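Local coordinates for class II aldolase/adducin domain protein (Pseudomonas syringae pv. phaseolicola 1448A, PDB 3OCR), which belongs to the class II aldolase/adducin superfamily and is probably a metal-dependent lyase, although the structure alone does not show its substrate, at the interface of chains A and B. Coordinates in Å, arbitrary orientation; residue numbers count along the deposited sequence, not the author numbering. Chains: chain A/B, Class II aldolase/adducin domain protein.

Contact 1: the interface of chains A and B. Residues chain A 220-221, 223-224; chain B 221-222.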
# COMPACT_ATOMS: atom_id res chain seq x y z
N GLN A 220 -2.57 -1.41 16.28
CA GLN A 220 -2.26 -0.40 17.29
C GLN A 220 -2.51 1.06 16.83
O GLN A 220 -2.19 2.02 17.55
CB GLN A 220 -0.81 -0.61 17.78
CG GLN A 220 0.22 -0.01 16.84
CD GLN A 220 1.65 -0.52 17.08
OE1 GLN A 220 2.46 -0.52 16.15
NE2 GLN A 220 1.98 -0.92 18.32
N SER A 221 -3.10 1.25 15.65
CA SER A 221 -3.30 2.62 15.11
C SER A 221 -4.04 3.60 16.04
O SER A 221 -3.86 4.81 15.93
CB SER A 221 -4.00 2.57 13.77
OG SER A 221 -3.36 1.62 12.97
N GLY A 223 -3.59 3.35 19.36
CA GLY A 223 -2.89 3.24 20.64
C GLY A 223 -2.94 1.81 21.17
O GLY A 223 -3.89 1.06 20.91
N ASN A 224 -1.90 1.43 21.90
CA ASN A 224 -1.85 0.11 22.54
C ASN A 224 -2.99 -0.09 23.56
O ASN A 224 -3.47 -1.21 23.77
CB ASN A 224 -0.44 -0.11 23.15
CG ASN A 224 0.62 -0.45 22.10
OD1 ASN A 224 0.32 -0.58 20.91
ND2 ASN A 224 1.88 -0.60 22.55
N SER B 221 2.83 4.54 15.08
CA SER B 221 1.37 4.30 15.02
C SER B 221 0.65 4.21 16.38
O SER B 221 -0.54 4.48 16.47
CB SER B 221 1.06 3.07 14.20
OG SER B 221 1.77 3.14 13.01
N ALA B 222 1.37 3.80 17.43
CA ALA B 222 0.78 3.86 18.79
C ALA B 222 1.19 5.07 19.59
O ALA B 222 0.95 5.11 20.79
CB ALA B 222 1.04 2.57 19.59
O HOH W 1 -1.91 6.08 15.31
O HOH W 2 -0.15 3.51 22.82

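Contact 2: the interface of chains A and B. Residues chain A 52, 129-131, 134; chain B 147-149, 211, 215.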
# COMPACT_ATOMS: atom_id res chain seq x y z
N ASP A 52 15.63 -3.73 1.15
CA ASP A 52 16.07 -2.38 1.41
C ASP A 52 17.19 -2.12 0.39
O ASP A 52 18.38 -2.04 0.72
CB ASP A 52 16.50 -2.27 2.90
CG ASP A 52 17.19 -0.97 3.23
OD1 ASP A 52 16.91 0.05 2.58
OD2 ASP A 52 18.02 -0.97 4.17
N HIS A 129 15.23 -5.35 6.67
CA HIS A 129 14.92 -3.98 7.06
C HIS A 129 13.62 -3.55 6.42
O HIS A 129 13.63 -2.73 5.50
CB HIS A 129 15.98 -3.01 6.56
CG HIS A 129 17.29 -3.08 7.26
ND1 HIS A 129 18.41 -2.43 6.78
CD2 HIS A 129 17.68 -3.69 8.40
CE1 HIS A 129 19.43 -2.65 7.59
NE2 HIS A 129 19.01 -3.42 8.58
N THR A 130 12.50 -4.10 6.86
CA THR A 130 11.21 -3.76 6.28
C THR A 130 10.57 -2.66 7.08
O THR A 130 10.91 -2.48 8.26
CB THR A 130 10.23 -4.99 6.33
OG1 THR A 130 9.98 -5.36 7.70
CG2 THR A 130 10.80 -6.16 5.54
N ARG A 131 9.65 -1.92 6.46
CA ARG A 131 8.88 -0.88 7.14
C ARG A 131 8.31 -1.34 8.48
O ARG A 131 8.53 -0.70 9.52
CB ARG A 131 7.76 -0.40 6.21
CG ARG A 131 6.81 0.62 6.80
CD ARG A 131 5.52 0.68 5.98
NE ARG A 131 4.83 -0.61 5.97
CZ ARG A 131 4.42 -1.26 4.88
NH1 ARG A 131 4.62 -0.73 3.68
NH2 ARG A 131 3.81 -2.43 5.00
N ILE A 134 11.04 -3.03 11.18
CA ILE A 134 11.76 -1.98 11.88
C ILE A 134 10.83 -1.23 12.83
O ILE A 134 11.19 -0.94 13.96
CB ILE A 134 12.46 -1.02 10.90
CG1 ILE A 134 13.41 -1.81 9.97
CG2 ILE A 134 13.18 0.09 11.64
CD1 ILE A 134 13.97 -0.96 8.89
N SER B 147 15.47 4.61 14.25
CA SER B 147 15.83 3.54 13.33
C SER B 147 17.23 3.79 12.80
O SER B 147 17.70 4.92 12.77
CB SER B 147 14.83 3.44 12.18
OG SER B 147 14.93 4.57 11.28
N GLN B 148 17.92 2.74 12.35
CA GLN B 148 19.23 2.94 11.72
C GLN B 148 19.15 3.97 10.58
O GLN B 148 20.04 4.81 10.41
CB GLN B 148 19.76 1.63 11.17
CG GLN B 148 21.12 1.77 10.51
CD GLN B 148 21.85 0.45 10.46
OE1 GLN B 148 22.00 -0.16 9.38
NE2 GLN B 148 22.31 -0.02 11.62
N HIS B 149 18.07 3.89 9.82
CA HIS B 149 17.85 4.76 8.66
C HIS B 149 17.69 6.24 9.03
O HIS B 149 18.27 7.11 8.36
CB HIS B 149 16.65 4.24 7.87
CG HIS B 149 16.82 2.83 7.41
ND1 HIS B 149 16.81 1.76 8.29
CD2 HIS B 149 17.04 2.31 6.18
CE1 HIS B 149 17.01 0.64 7.61
NE2 HIS B 149 17.14 0.95 6.33
N TYR B 211 12.77 6.55 2.79
CA TYR B 211 12.61 5.32 3.56
C TYR B 211 12.57 5.57 5.07
O TYR B 211 11.76 4.97 5.77
CB TYR B 211 13.69 4.31 3.24
CG TYR B 211 13.27 2.87 3.58
CD1 TYR B 211 11.97 2.41 3.32
CD2 TYR B 211 14.17 1.97 4.15
CE1 TYR B 211 11.58 1.08 3.61
CE2 TYR B 211 13.80 0.65 4.44
CZ TYR B 211 12.52 0.21 4.16
OH TYR B 211 12.16 -1.09 4.45
N ILE B 215 9.33 4.47 7.58
CA ILE B 215 9.52 3.65 8.72
C ILE B 215 8.97 4.44 9.92
O ILE B 215 8.34 3.85 10.80
CB ILE B 215 11.05 3.38 8.96
CG1 ILE B 215 11.61 2.35 7.98
CG2 ILE B 215 11.28 2.95 10.41
CD1 ILE B 215 13.14 2.46 7.81
O HOH W 3 9.25 -1.98 3.71

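Contact 3: the interface of chains A and B. Residues chain A 162-164, 189; chain B 147-148, 151, 230, 234, 238.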
# COMPACT_ATOMS: atom_id res chain seq x y z
N TYR A 162 20.10 -1.62 20.30
CA TYR A 162 20.83 -1.03 19.18
C TYR A 162 22.17 -0.41 19.61
O TYR A 162 22.22 0.37 20.58
CB TYR A 162 19.99 0.04 18.48
CG TYR A 162 20.59 0.48 17.14
CD1 TYR A 162 20.84 -0.45 16.13
CD2 TYR A 162 20.95 1.82 16.92
CE1 TYR A 162 21.41 -0.05 14.89
CE2 TYR A 162 21.53 2.22 15.71
CZ TYR A 162 21.73 1.28 14.70
OH TYR A 162 22.32 1.70 13.52
N GLU A 163 23.22 -0.73 18.88
CA GLU A 163 24.55 -0.18 19.21
C GLU A 163 25.26 0.55 18.06
O GLU A 163 26.36 1.03 18.22
CB GLU A 163 25.45 -1.26 19.83
CG GLU A 163 24.82 -1.97 21.03
CD GLU A 163 25.80 -2.87 21.76
OE1 GLU A 163 26.98 -2.47 21.90
OE2 GLU A 163 25.40 -3.97 22.19
N GLY A 164 24.61 0.64 16.90
CA GLY A 164 25.18 1.40 15.79
C GLY A 164 25.27 0.51 14.58
O GLY A 164 24.76 -0.61 14.60
N ASN A 189 15.40 -1.03 17.00
CA ASN A 189 15.62 0.12 16.14
C ASN A 189 16.36 -0.25 14.88
O ASN A 189 17.09 0.57 14.33
CB ASN A 189 16.41 1.20 16.88
CG ASN A 189 15.75 1.60 18.19
OD1 ASN A 189 16.21 1.17 19.23
ND2 ASN A 189 14.66 2.38 18.13
N SER B 147 15.47 4.61 14.25
CA SER B 147 15.83 3.54 13.33
C SER B 147 17.23 3.79 12.80
O SER B 147 17.70 4.92 12.77
CB SER B 147 14.83 3.44 12.18
OG SER B 147 14.93 4.57 11.28
N GLN B 148 17.92 2.74 12.35
CA GLN B 148 19.23 2.94 11.72
C GLN B 148 19.15 3.97 10.58
O GLN B 148 20.04 4.81 10.41
CB GLN B 148 19.76 1.63 11.17
CG GLN B 148 21.12 1.77 10.51
CD GLN B 148 21.85 0.45 10.46
OE1 GLN B 148 22.00 -0.16 9.38
NE2 GLN B 148 22.31 -0.02 11.62
N ILE B 151 18.62 7.56 12.08
CA ILE B 151 19.75 7.94 12.96
C ILE B 151 20.95 8.34 12.09
O ILE B 151 21.72 9.24 12.44
CB ILE B 151 20.09 6.81 13.99
CG1 ILE B 151 18.94 6.64 14.98
CG2 ILE B 151 21.40 7.06 14.77
CD1 ILE B 151 18.98 5.28 15.79
N PRO B 230 17.42 4.95 21.16
CA PRO B 230 18.77 4.53 21.55
C PRO B 230 19.52 5.66 22.26
O PRO B 230 19.18 6.84 22.07
CB PRO B 230 19.45 4.23 20.20
CG PRO B 230 18.32 3.91 19.28
CD PRO B 230 17.22 4.82 19.70
N VAL B 234 25.12 6.20 21.17
CA VAL B 234 24.87 5.32 20.02
C VAL B 234 24.53 6.14 18.77
O VAL B 234 25.02 5.84 17.67
CB VAL B 234 23.78 4.28 20.32
CG1 VAL B 234 23.42 3.47 19.07
CG2 VAL B 234 24.22 3.37 21.47
N VAL B 238 26.76 6.49 15.22
CA VAL B 238 26.22 6.37 13.87
C VAL B 238 26.55 7.61 13.04
O VAL B 238 26.83 7.51 11.82
CB VAL B 238 24.72 6.04 13.87
CG1 VAL B 238 24.13 6.07 12.43
CG2 VAL B 238 24.49 4.65 14.49

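Contact 4: the interface of chains A and B. Residues chain A 53, 55; chain B 207, 256, 259-260.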
# COMPACT_ATOMS: atom_id res chain seq x y z
N HIS A 53 16.78 -2.03 -0.88
CA HIS A 53 17.68 -1.78 -2.00
C HIS A 53 18.81 -2.81 -1.98
O HIS A 53 18.54 -4.00 -2.00
CB HIS A 53 18.21 -0.33 -1.98
CG HIS A 53 18.82 0.12 -3.27
ND1 HIS A 53 18.20 -0.05 -4.49
CD2 HIS A 53 20.00 0.74 -3.53
CE1 HIS A 53 18.98 0.44 -5.45
NE2 HIS A 53 20.07 0.93 -4.89
N TYR A 55 21.01 -3.31 0.49
CA TYR A 55 21.48 -3.55 1.83
C TYR A 55 20.73 -4.77 2.39
O TYR A 55 19.78 -5.27 1.77
CB TYR A 55 21.33 -2.28 2.65
CG TYR A 55 21.84 -1.08 1.87
CD1 TYR A 55 23.22 -0.88 1.70
CD2 TYR A 55 20.96 -0.17 1.27
CE1 TYR A 55 23.71 0.20 0.96
CE2 TYR A 55 21.44 0.92 0.53
CZ TYR A 55 22.82 1.09 0.37
OH TYR A 55 23.34 2.14 -0.35
N HIS B 207 16.39 8.90 -1.50
CA HIS B 207 16.01 7.50 -1.29
C HIS B 207 16.08 7.07 0.17
O HIS B 207 15.14 6.44 0.67
CB HIS B 207 16.87 6.59 -2.18
CG HIS B 207 16.37 5.18 -2.29
ND1 HIS B 207 17.06 4.21 -2.98
CD2 HIS B 207 15.25 4.57 -1.83
CE1 HIS B 207 16.40 3.07 -2.93
NE2 HIS B 207 15.29 3.26 -2.24
N HIS B 256 25.08 2.32 -5.28
CA HIS B 256 23.65 2.53 -5.05
C HIS B 256 22.98 2.99 -6.34
O HIS B 256 21.92 2.51 -6.70
CB HIS B 256 23.48 3.60 -3.96
CG HIS B 256 22.07 3.83 -3.53
ND1 HIS B 256 21.59 3.45 -2.29
CD2 HIS B 256 21.05 4.48 -4.14
CE1 HIS B 256 20.33 3.81 -2.18
NE2 HIS B 256 19.97 4.45 -3.28
N ALA B 259 22.72 0.31 -9.35
CA ALA B 259 21.65 -0.67 -9.13
C ALA B 259 20.29 -0.05 -9.46
O ALA B 259 19.47 -0.68 -10.10
CB ALA B 259 21.66 -1.21 -7.69
N LEU B 260 20.06 1.18 -9.02
CA LEU B 260 18.85 1.92 -9.43
C LEU B 260 18.72 1.94 -10.95
O LEU B 260 17.64 1.69 -11.48
CB LEU B 260 18.85 3.34 -8.87
CG LEU B 260 18.60 3.41 -7.35
CD1 LEU B 260 18.58 4.86 -6.88
CD2 LEU B 260 17.30 2.72 -6.92

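Contact 1: the interface of chains A and B
The 3-10 helix 220-222 of chain A and the start of the next one, 224-226, meet the 3-10 helix 220-222 of chain B, so that equivalent turns of two copies lie side by side. B:Ala222 has 46 Å² of its surface buried by chain A, more than any other residue here, and its methyl group pushes in beside A:Gln220 and A:Asn224. The CG of A:Gln220 lies in the crowded position between its own backbone N and carbonyl carbon (chi1 81°), and the chain is extended from there. This carries the side chain alongside B:Ala222, with CG of A:Gln220 3.9 Å from CB of B:Ala222. The amide end then bonds within its own chain: NE2 of A:Gln220 donates to OD1 of A:Asn224 at 3.1 Å, nearly in its own amide plane and onto a lone pair of the acceptor. The two amides brace each other, presenting a joint surface to the methyl group. Much of the remainder is backbone and water. Water 1 is modelled between the carbonyl O of A:Ser221 and that of B:Ser221, but so close to both that the bridge is doubtful. Water 2 is more regular, lying 2.8 Å from the carbonyl O of B:Ala222 and 2.9 Å from the backbone N of A:Asn224. Closest to the methyl group comes the amide oxygen: OD1 of A:Asn224 is 3.5 Å from CB of B:Ala222.

Contact 2: the interface of chains A and B
Two imidazoles meet edge to face: the B:His149 ring turns its CE1 and NE2 edge toward the A:His129 ring, the planes 85° apart, while CD1 of B:Ile215 covers one face of B:His149. The same CD1 lies over a face of the B:Tyr211 phenol, whose edge points at the carbonyl O of A:His129. NE2 of B:His149 donates to OD2 of A:Asp52 at 3.0 Å, along a nearly straight bond (168°) that arrives from well above the carboxylate plane. From the same face, on the anti side, ND1 of A:His129 donates to that OD2, also at 3.0 Å. Two N-H groups, one from each chain, grip one oxygen; each bond lies nearly in its own ring plane and fixes how that ring is turned. CG of B:Tyr211 is anti to its backbone N (chi1 -158°), carrying the phenol to the chain A backbone, where OH donates to O of A:His129, the modelled 2.4 Å being doubtfully short. Water 3 links this OH to the backbone N of A:Arg131. CG2 of A:Ile134 packs on CG2 of B:Ile215 at 3.6 Å. A:His129 ends the family's His-Thr-His metal-binding motif, between strand 124-128 and helix 131-137, so helices 148-151 and 199-219 of chain B probably buttress the neighbouring active site.

Contact 3: the interface of chains A and B
A:Asn189 adopts a left-handed backbone (phi 55°, psi 26°) and directs its carbonyl O to the backbone N of B:Gln148, a weak bond of 3.1 Å at the start of helix 148-151. The main side-chain partner of B:Gln148 is A:Tyr162, whose CG stands anti to its backbone N (chi1 -168°) and whose ring projects into chain B. The two side chains cross at about a right angle, and NE2 of B:Gln148 donates to the phenol OH of A:Tyr162 at 2.6 Å, from the edge of the ring. The amide reaches this OH by an extended chain, close to its own plane. Chain A backbone lies against both faces of the phenol: N of A:Gly164 sits 3.5 Å above the centre of the A:Tyr162 ring, with O of A:Asn189 toward the rim of the other face. Aliphatic side chains of chain B pack along its CD2 and CE2 side, CD2 of A:Tyr162 lying 3.7 Å from CG1 of B:Val234. CD1 of B:Ile151 and CG2 of B:Val238 fill in beside CE2. A:Asn189 and B:Pro230 meet tip to tip, CG to CG at 3.6 Å. Chain A contributes the loop after strand 157-160 and the turn between strands 184-187 and 191-196; chain B answers with helices 148-151 and 232-243.

Contact 4: the interface of chains A and B
A:His53 and B:His256 both carry CG anti to the backbone N (chi1 -164° and -175°), which extends both imidazoles into this class II aldolase/adducin family interface, where they pass one over the other. The rings cross obliquely, CD2 of A:His53 lying 3.3 Å above the plane of the B:His256 ring, offset toward its rim. NE2 of A:His53 goes past that ring to the backbone of the same residue. It donates to O of B:His256 at 3.0 Å, in the carbonyl plane and on a lone pair. The acceptor nearly shares the plane of the donor ring, so the bond fixes how A:His53 is turned. Both nitrogens of B:His256 have partners. Its ND1 pairs with the phenol OH of A:Tyr55 at 2.9 Å, the two side chains crossing at about a right angle. NE2 of B:His256 pairs with ND1 of B:His207 at 2.9 Å, a bond within chain B; neither bond has a settled direction. B:His207 also closes over A:His53, its CE1 lying 3.7 Å above the A:His53 ring near the rim. The rings are edge to face, the planes 69° apart. At the far rim, CB of B:Ala259 lies 3.9 Å from CE1 of A:His53. B:His256 and B:Ala259 belong to helix 251-265, B:His207 to helix 199-219.

Contacts 2 and 3 are neighbours, about 11 Å between the centres of their C-alpha atoms, and share B:Ser147, just before helix 148-151, and B:Gln148, its first residue. Contact 4 is about 14 Å from contact 2, and helix 199-219 of chain B serves both. Contact 1, on the 3-10 helix directly after that helix, is about 18 Å from contact 2 and 31 Å from contact 4. One long helix and its end therefore run along much of the A-B interface. The deposited assembly has four copies, and the asymmetric pairing would suit a ring-like tetramer such as class II aldolases form.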